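Local coordinates for protein transcription elongation factor Spt4 (Methanocaldococcus jannaschii, PDB 3LPE) that stimulates transcription elongation as the zinc-binding subunit of the archaeal Spt4/5 heterodimer, at residues M1-T11 / C16-W27. Numbering follows the deposited sequence.
Sequences MRACLKCKYLT and CPICHSPTSENW. With ZN (zinc ion), chain I.
The indole of Trp-27 takes Leu-10 CD2 on one face, 3.7 Å from the centroid of its six-membered ring, a CH-pi contact. At the indole edge, in the ring plane, Trp-27 NE1 donates to Met-1 O at 2.9 Å. With chi1 60°, Trp-27 CG falls between its own N and carbonyl carbon, setting the indole against Leu-10. Ala-3 CB packs obliquely against Trp-27 CB and CG. The guanidinium of Arg-2 holds Thr-23 by two hydrogen bonds. Arg-2 NE donates to Thr-23 OG1 at 2.7 Å, in the guanidinium plane. Arg-2 NH2 donates to Thr-23 O at 2.9 Å, tilted from that plane. Thr-23 OG1 is also hydrogen-bonded to Asp-13 O. Glu-25 N lies over one guanidinium face. Ile-18 CD1 touches Tyr-9 CD1, with Ile-18 CG1 over one ring face, offset toward the rim. Pro-17 CD approaches Tyr-9 CD2 obliquely.

Between these groups, Ala-3 and Ser-24 form an antiparallel hydrogen-bonded pair, with both N to O distances 2.8 Å. Leu-5 N continues the pairing to Pro-22 O. Beyond it, Cys-4, Cys-7, Cys-16 and Cys-19 bind the zinc ion through SG at 2.3–2.4 Å. Cys-19 N also donates to Cys-16 SG at 3.5 Å. Two CxxC zinc knuckles on a small antiparallel sheet are characteristic of a zinc ribbon. Four thiolates would leave the site net negative, and this N-H probably offsets part of that charge.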
ATOM      1  N   MET B   1      -6.287  -0.192  15.328  1.00 30.73           N
ATOM      2  CA  MET B   1      -4.953  -0.066  14.744  1.00 28.22           C
ATOM      3  C   MET B   1      -4.450   1.370  14.861  1.00 43.43           C
ATOM      4  O   MET B   1      -5.203   2.326  14.627  1.00 37.67           O
ATOM      5  CB  MET B   1      -4.979  -0.498  13.276  1.00 45.01           C
ATOM      6  CG  MET B   1      -3.612  -0.513  12.601  1.00 41.39           C
ATOM      7  SD  MET B   1      -2.535  -1.817  13.223  1.00 39.26           S
ATOM      8  CE  MET B   1      -3.562  -3.290  13.092  1.00 45.50           C
ATOM      9  N   ARG B   2      -3.175   1.510  15.215  1.00 22.12           N
ATOM     10  CA  ARG B   2      -2.561   2.800  15.457  1.00 24.28           C
ATOM     11  C   ARG B   2      -1.399   2.972  14.502  1.00 21.96           C
ATOM     12  O   ARG B   2      -0.980   2.021  13.855  1.00 27.44           O
ATOM     13  CB  ARG B   2      -2.080   2.901  16.904  1.00 30.95           C
ATOM     14  CG  ARG B   2      -3.130   2.486  17.958  1.00 37.79           C
ATOM     15  CD  ARG B   2      -2.504   2.339  19.352  1.00 28.54           C
ATOM     16  NE  ARG B   2      -2.073   3.622  19.893  1.00 22.50           N
ATOM     17  CZ  ARG B   2      -2.841   4.406  20.650  1.00 46.39           C
ATOM     18  NH1 ARG B   2      -4.078   4.038  20.955  1.00 39.44           N
ATOM     19  NH2 ARG B   2      -2.377   5.554  21.105  1.00 38.53           N
ATOM     20  N   ALA B   3      -0.892   4.193  14.396  1.00 24.78           N
ATOM     21  CA  ALA B   3       0.225   4.473  13.510  1.00 20.18           C
ATOM     22  C   ALA B   3       1.259   5.270  14.277  1.00 25.36           C
ATOM     23  O   ALA B   3       0.911   6.163  15.048  1.00 23.48           O
ATOM     24  CB  ALA B   3      -0.238   5.260  12.276  1.00 27.77           C
ATOM     25  N   CYS B   4       2.533   4.944  14.076  1.00 26.68           N
ATOM     26  CA  CYS B   4       3.608   5.714  14.688  1.00 20.27           C
ATOM     27  C   CYS B   4       3.515   7.179  14.314  1.00 20.52           C
ATOM     28  O   CYS B   4       3.393   7.505  13.153  1.00 31.88           O
ATOM     29  CB  CYS B   4       4.988   5.170  14.249  1.00 20.32           C
ATOM     30  SG  CYS B   4       6.306   6.121  15.024  1.00 20.56           S
ATOM     31  N   LEU B   5       3.602   8.077  15.302  1.00 23.91           N
ATOM     32  CA  LEU B   5       3.527   9.519  15.028  1.00 29.61           C
ATOM     33  C   LEU B   5       4.718  10.024  14.208  1.00 42.84           C
ATOM     34  O   LEU B   5       4.633  11.052  13.550  1.00 27.33           O
ATOM     35  CB  LEU B   5       3.436  10.321  16.336  1.00 32.61           C
ATOM     36  CG  LEU B   5       2.111  10.202  17.091  1.00 43.06           C
ATOM     37  CD1 LEU B   5       2.262  10.660  18.539  1.00 36.66           C
ATOM     38  CD2 LEU B   5       1.001  10.992  16.374  1.00 33.88           C
ATOM     39  N   LYS B   6       5.823   9.288  14.245  1.00 28.66           N
ATOM     40  CA  LYS B   6       7.045   9.707  13.557  1.00 37.78           C
ATOM     41  C   LYS B   6       7.224   9.039  12.191  1.00 39.48           C
ATOM     42  O   LYS B   6       7.486   9.706  11.201  1.00 39.01           O
ATOM     43  CB  LYS B   6       8.267   9.421  14.444  1.00 34.58           C
ATOM     44  CG  LYS B   6       9.493  10.239  14.106  1.00 54.23           C
ATOM     45  CD  LYS B   6      10.682   9.895  15.019  1.00 62.09           C
ATOM     46  CE  LYS B   6      10.386  10.189  16.487  1.00 67.53           C
ATOM     47  NZ  LYS B   6      11.627  10.206  17.322  1.00 73.24           N
ATOM     48  N   CYS B   7       7.105   7.716  12.143  1.00 26.23           N
ATOM     49  CA  CYS B   7       7.413   6.982  10.921  1.00 29.62           C
ATOM     50  C   CYS B   7       6.173   6.332  10.325  1.00 21.16           C
ATOM     51  O   CYS B   7       6.259   5.716   9.282  1.00 21.27           O
ATOM     52  CB  CYS B   7       8.508   5.926  11.138  1.00 25.71           C
ATOM     53  SG  CYS B   7       7.999   4.363  11.962  1.00 24.95           S
ATOM     54  N   LYS B   8       5.029   6.472  10.994  1.00 20.92           N
ATOM     55  CA  LYS B   8       3.738   6.037  10.404  1.00 22.80           C
ATOM     56  C   LYS B   8       3.525   4.525  10.322  1.00 29.67           C
ATOM     57  O   LYS B   8       2.495   4.042   9.809  1.00 20.63           O
ATOM     58  CB  LYS B   8       3.505   6.709   9.036  1.00 21.22           C
ATOM     59  CG  LYS B   8       3.370   8.213   9.134  1.00 38.16           C
ATOM     60  CD  LYS B   8       3.076   8.884   7.790  1.00 41.10           C
ATOM     61  CE  LYS B   8       4.324   9.032   6.948  1.00 43.54           C
ATOM     62  NZ  LYS B   8       4.186  10.148   5.968  1.00 59.33           N
ATOM     63  N   TYR B   9       4.475   3.762  10.858  1.00 20.50           N
ATOM     64  CA  TYR B   9       4.313   2.317  10.931  1.00 21.29           C
ATOM     65  C   TYR B   9       3.012   1.949  11.661  1.00 21.24           C
ATOM     66  O   TYR B   9       2.691   2.508  12.719  1.00 26.28           O
ATOM     67  CB  TYR B   9       5.485   1.696  11.676  1.00 21.75           C
ATOM     68  CG  TYR B   9       5.527   0.189  11.682  1.00 20.18           C
ATOM     69  CD1 TYR B   9       6.056  -0.518  10.605  1.00 20.35           C
ATOM     70  CD2 TYR B   9       5.110  -0.527  12.793  1.00 25.68           C
ATOM     71  CE1 TYR B   9       6.132  -1.916  10.632  1.00 38.09           C
ATOM     72  CE2 TYR B   9       5.180  -1.914  12.831  1.00 31.71           C
ATOM     73  CZ  TYR B   9       5.696  -2.603  11.751  1.00 35.97           C
ATOM     74  OH  TYR B   9       5.771  -3.978  11.816  1.00 27.91           O
ATOM     75  N   LEU B  10       2.279   1.002  11.096  1.00 20.14           N
ATOM     76  CA  LEU B  10       0.980   0.636  11.665  1.00 20.77           C
ATOM     77  C   LEU B  10       1.085  -0.532  12.618  1.00 23.04           C
ATOM     78  O   LEU B  10       1.696  -1.537  12.279  1.00 28.24           O
ATOM     79  CB  LEU B  10       0.011   0.265  10.546  1.00 24.46           C
ATOM     80  CG  LEU B  10      -0.367   1.433   9.637  1.00 21.44           C
ATOM     81  CD1 LEU B  10      -1.208   0.852   8.507  1.00 27.36           C
ATOM     82  CD2 LEU B  10      -1.208   2.412  10.411  1.00 23.71           C
ATOM     83  N   THR B  11       0.464  -0.397  13.784  1.00 23.10           N
ATOM     84  CA  THR B  11       0.519  -1.423  14.829  1.00 31.31           C
ATOM     85  C   THR B  11      -0.583  -1.235  15.885  1.00 29.90           C
ATOM     86  O   THR B  11      -1.110  -0.130  16.075  1.00 25.55           O
ATOM     87  CB  THR B  11       1.908  -1.430  15.522  1.00 25.83           C
ATOM     88  OG1 THR B  11       1.924  -2.444  16.536  1.00 21.90           O
ATOM     89  CG2 THR B  11       2.197  -0.095  16.162  1.00 21.25           C
ATOM     90  N   CYS B  16       5.935   2.408  18.859  1.00 21.00           N
ATOM     91  CA  CYS B  16       6.395   1.906  17.580  1.00 28.49           C
ATOM     92  C   CYS B  16       7.560   0.951  17.767  1.00 34.26           C
ATOM     93  O   CYS B  16       8.537   1.289  18.436  1.00 23.62           O
ATOM     94  CB  CYS B  16       6.826   3.062  16.690  1.00 21.19           C
ATOM     95  SG  CYS B  16       7.444   2.567  15.074  1.00 21.22           S
ATOM     96  N   PRO B  17       7.457  -0.241  17.174  1.00 29.96           N
ATOM     97  CA  PRO B  17       8.504  -1.274  17.287  1.00 35.78           C
ATOM     98  C   PRO B  17       9.773  -0.880  16.522  1.00 29.60           C
ATOM     99  O   PRO B  17      10.855  -1.431  16.756  1.00 26.04           O
ATOM    100  CB  PRO B  17       7.867  -2.521  16.651  1.00 29.39           C
ATOM    101  CG  PRO B  17       6.421  -2.179  16.434  1.00 50.44           C
ATOM    102  CD  PRO B  17       6.308  -0.689  16.371  1.00 26.91           C
ATOM    103  N   ILE B  18       9.645   0.066  15.611  1.00 24.76           N
ATOM    104  CA  ILE B  18      10.808   0.528  14.859  1.00 22.51           C
ATOM    105  C   ILE B  18      11.565   1.620  15.594  1.00 27.86           C
ATOM    106  O   ILE B  18      12.760   1.480  15.859  1.00 30.64           O
ATOM    107  CB  ILE B  18      10.425   1.039  13.455  1.00 23.98           C
ATOM    108  CG1 ILE B  18       9.774  -0.076  12.645  1.00 31.69           C
ATOM    109  CG2 ILE B  18      11.678   1.551  12.716  1.00 23.61           C
ATOM    110  CD1 ILE B  18       9.291   0.373  11.260  1.00 44.41           C
ATOM    111  N   CYS B  19      10.874   2.702  15.936  1.00 25.56           N
ATOM    112  CA  CYS B  19      11.545   3.927  16.393  1.00 29.65           C
ATOM    113  C   CYS B  19      11.170   4.362  17.817  1.00 26.70           C
ATOM    114  O   CYS B  19      11.631   5.403  18.311  1.00 25.81           O
ATOM    115  CB  CYS B  19      11.305   5.069  15.397  1.00 30.62           C
ATOM    116  SG  CYS B  19       9.626   5.798  15.515  1.00 21.08           S
ATOM    117  N   HIS B  20      10.354   3.560  18.491  1.00 20.84           N
ATOM    118  CA  HIS B  20      10.013   3.785  19.902  1.00 26.26           C
ATOM    119  C   HIS B  20       9.131   5.003  20.184  1.00 31.15           C
ATOM    120  O   HIS B  20       8.896   5.354  21.336  1.00 25.90           O
ATOM    121  CB  HIS B  20      11.282   3.826  20.765  1.00 40.25           C
ATOM    122  CG  HIS B  20      12.296   2.801  20.371  1.00 43.69           C
ATOM    123  ND1 HIS B  20      13.397   3.103  19.600  1.00 52.82           N
ATOM    124  CD2 HIS B  20      12.356   1.467  20.607  1.00 61.34           C
ATOM    125  CE1 HIS B  20      14.100   2.004  19.388  1.00 62.59           C
ATOM    126  NE2 HIS B  20      13.491   0.999  19.991  1.00 70.87           N
ATOM    127  N   SER B  21       8.625   5.650  19.144  1.00 25.61           N
ATOM    128  CA  SER B  21       7.787   6.818  19.391  1.00 33.73           C
ATOM    129  C   SER B  21       6.341   6.373  19.703  1.00 22.57           C
ATOM    130  O   SER B  21       5.972   5.234  19.467  1.00 23.17           O
ATOM    131  CB  SER B  21       7.869   7.795  18.213  1.00 45.56           C
ATOM    132  OG  SER B  21       6.700   7.756  17.426  1.00 66.87           O
ATOM    133  N   PRO B  22       5.528   7.271  20.283  1.00 27.21           N
ATOM    134  CA  PRO B  22       4.119   6.963  20.547  1.00 36.83           C
ATOM    135  C   PRO B  22       3.364   6.717  19.247  1.00 39.91           C
ATOM    136  O   PRO B  22       3.756   7.248  18.233  1.00 27.17           O
ATOM    137  CB  PRO B  22       3.596   8.250  21.207  1.00 37.86           C
ATOM    138  CG  PRO B  22       4.796   8.971  21.684  1.00 48.71           C
ATOM    139  CD  PRO B  22       5.907   8.614  20.751  1.00 30.50           C
ATOM    140  N   THR B  23       2.298   5.927  19.291  1.00 26.27           N
ATOM    141  CA  THR B  23       1.468   5.694  18.120  1.00 23.76           C
ATOM    142  C   THR B  23       0.120   6.351  18.368  1.00 31.28           C
ATOM    143  O   THR B  23      -0.200   6.669  19.506  1.00 25.18           O
ATOM    144  CB  THR B  23       1.226   4.198  17.894  1.00 28.61           C
ATOM    145  OG1 THR B  23       0.479   3.655  18.989  1.00 23.17           O
ATOM    146  CG2 THR B  23       2.544   3.462  17.764  1.00 24.88           C
ATOM    147  N   SER B  24      -0.656   6.551  17.306  1.00 32.17           N
ATOM    148  CA  SER B  24      -1.936   7.232  17.404  1.00 30.32           C
ATOM    149  C   SER B  24      -2.986   6.529  16.551  1.00 25.55           C
ATOM    150  O   SER B  24      -2.689   5.999  15.496  1.00 24.25           O
ATOM    151  CB  SER B  24      -1.804   8.680  16.930  1.00 36.45           C
ATOM    152  OG  SER B  24      -3.061   9.354  16.959  1.00 34.12           O
ATOM    153  N   GLU B  25      -4.231   6.546  17.012  1.00 26.38           N
ATOM    154  CA  GLU B  25      -5.328   5.982  16.236  1.00 37.75           C
ATOM    155  C   GLU B  25      -5.738   6.914  15.103  1.00 37.18           C
ATOM    156  O   GLU B  25      -6.446   6.519  14.186  1.00 33.19           O
ATOM    157  CB  GLU B  25      -6.527   5.700  17.139  1.00 42.69           C
ATOM    158  CG  GLU B  25      -6.393   4.405  17.911  1.00 55.30           C
ATOM    159  CD  GLU B  25      -7.603   4.104  18.753  1.00 70.99           C
ATOM    160  OE1 GLU B  25      -8.066   5.016  19.469  1.00 64.73           O
ATOM    161  OE2 GLU B  25      -8.087   2.955  18.699  1.00 85.50           O
ATOM    162  N   ASN B  26      -5.264   8.149  15.156  1.00 36.22           N
ATOM    163  CA  ASN B  26      -5.705   9.164  14.202  1.00 36.36           C
ATOM    164  C   ASN B  26      -4.794   9.229  12.977  1.00 39.54           C
ATOM    165  O   ASN B  26      -3.945  10.109  12.862  1.00 30.09           O
ATOM    166  CB  ASN B  26      -5.809  10.525  14.909  1.00 30.17           C
ATOM    167  CG  ASN B  26      -6.659  11.512  14.144  1.00 71.18           C
ATOM    168  OD1 ASN B  26      -7.146  11.216  13.048  1.00 71.35           O
ATOM    169  ND2 ASN B  26      -6.845  12.700  14.717  1.00 77.59           N
ATOM    170  N   TRP B  27      -4.984   8.283  12.062  1.00 25.69           N
ATOM    171  CA  TRP B  27      -4.140   8.158  10.892  1.00 36.24           C
ATOM    172  C   TRP B  27      -4.997   7.947   9.654  1.00 40.78           C
ATOM    173  O   TRP B  27      -6.152   7.517   9.743  1.00 30.75           O
ATOM    174  CB  TRP B  27      -3.135   7.007  11.049  1.00 33.37           C
ATOM    175  CG  TRP B  27      -3.758   5.647  11.254  1.00 36.67           C
ATOM    176  CD1 TRP B  27      -4.071   5.069  12.442  1.00 27.38           C
ATOM    177  CD2 TRP B  27      -4.137   4.701  10.235  1.00 31.78           C
ATOM    178  NE1 TRP B  27      -4.632   3.836  12.236  1.00 28.99           N
ATOM    179  CE2 TRP B  27      -4.679   3.582  10.889  1.00 31.48           C
ATOM    180  CE3 TRP B  27      -4.073   4.701   8.839  1.00 24.64           C
ATOM    181  CZ2 TRP B  27      -5.148   2.462  10.199  1.00 33.41           C
ATOM    182  CZ3 TRP B  27      -4.546   3.592   8.151  1.00 40.26           C
ATOM    183  CH2 TRP B  27      -5.079   2.487   8.834  1.00 39.30           C
TER
HETATM  184 ZN    ZN I  60       7.993   4.682  14.245  1.00 23.38          ZN
HETATM  185  O   HOH W   1      -6.217   0.620  17.611  1.00 40.68           O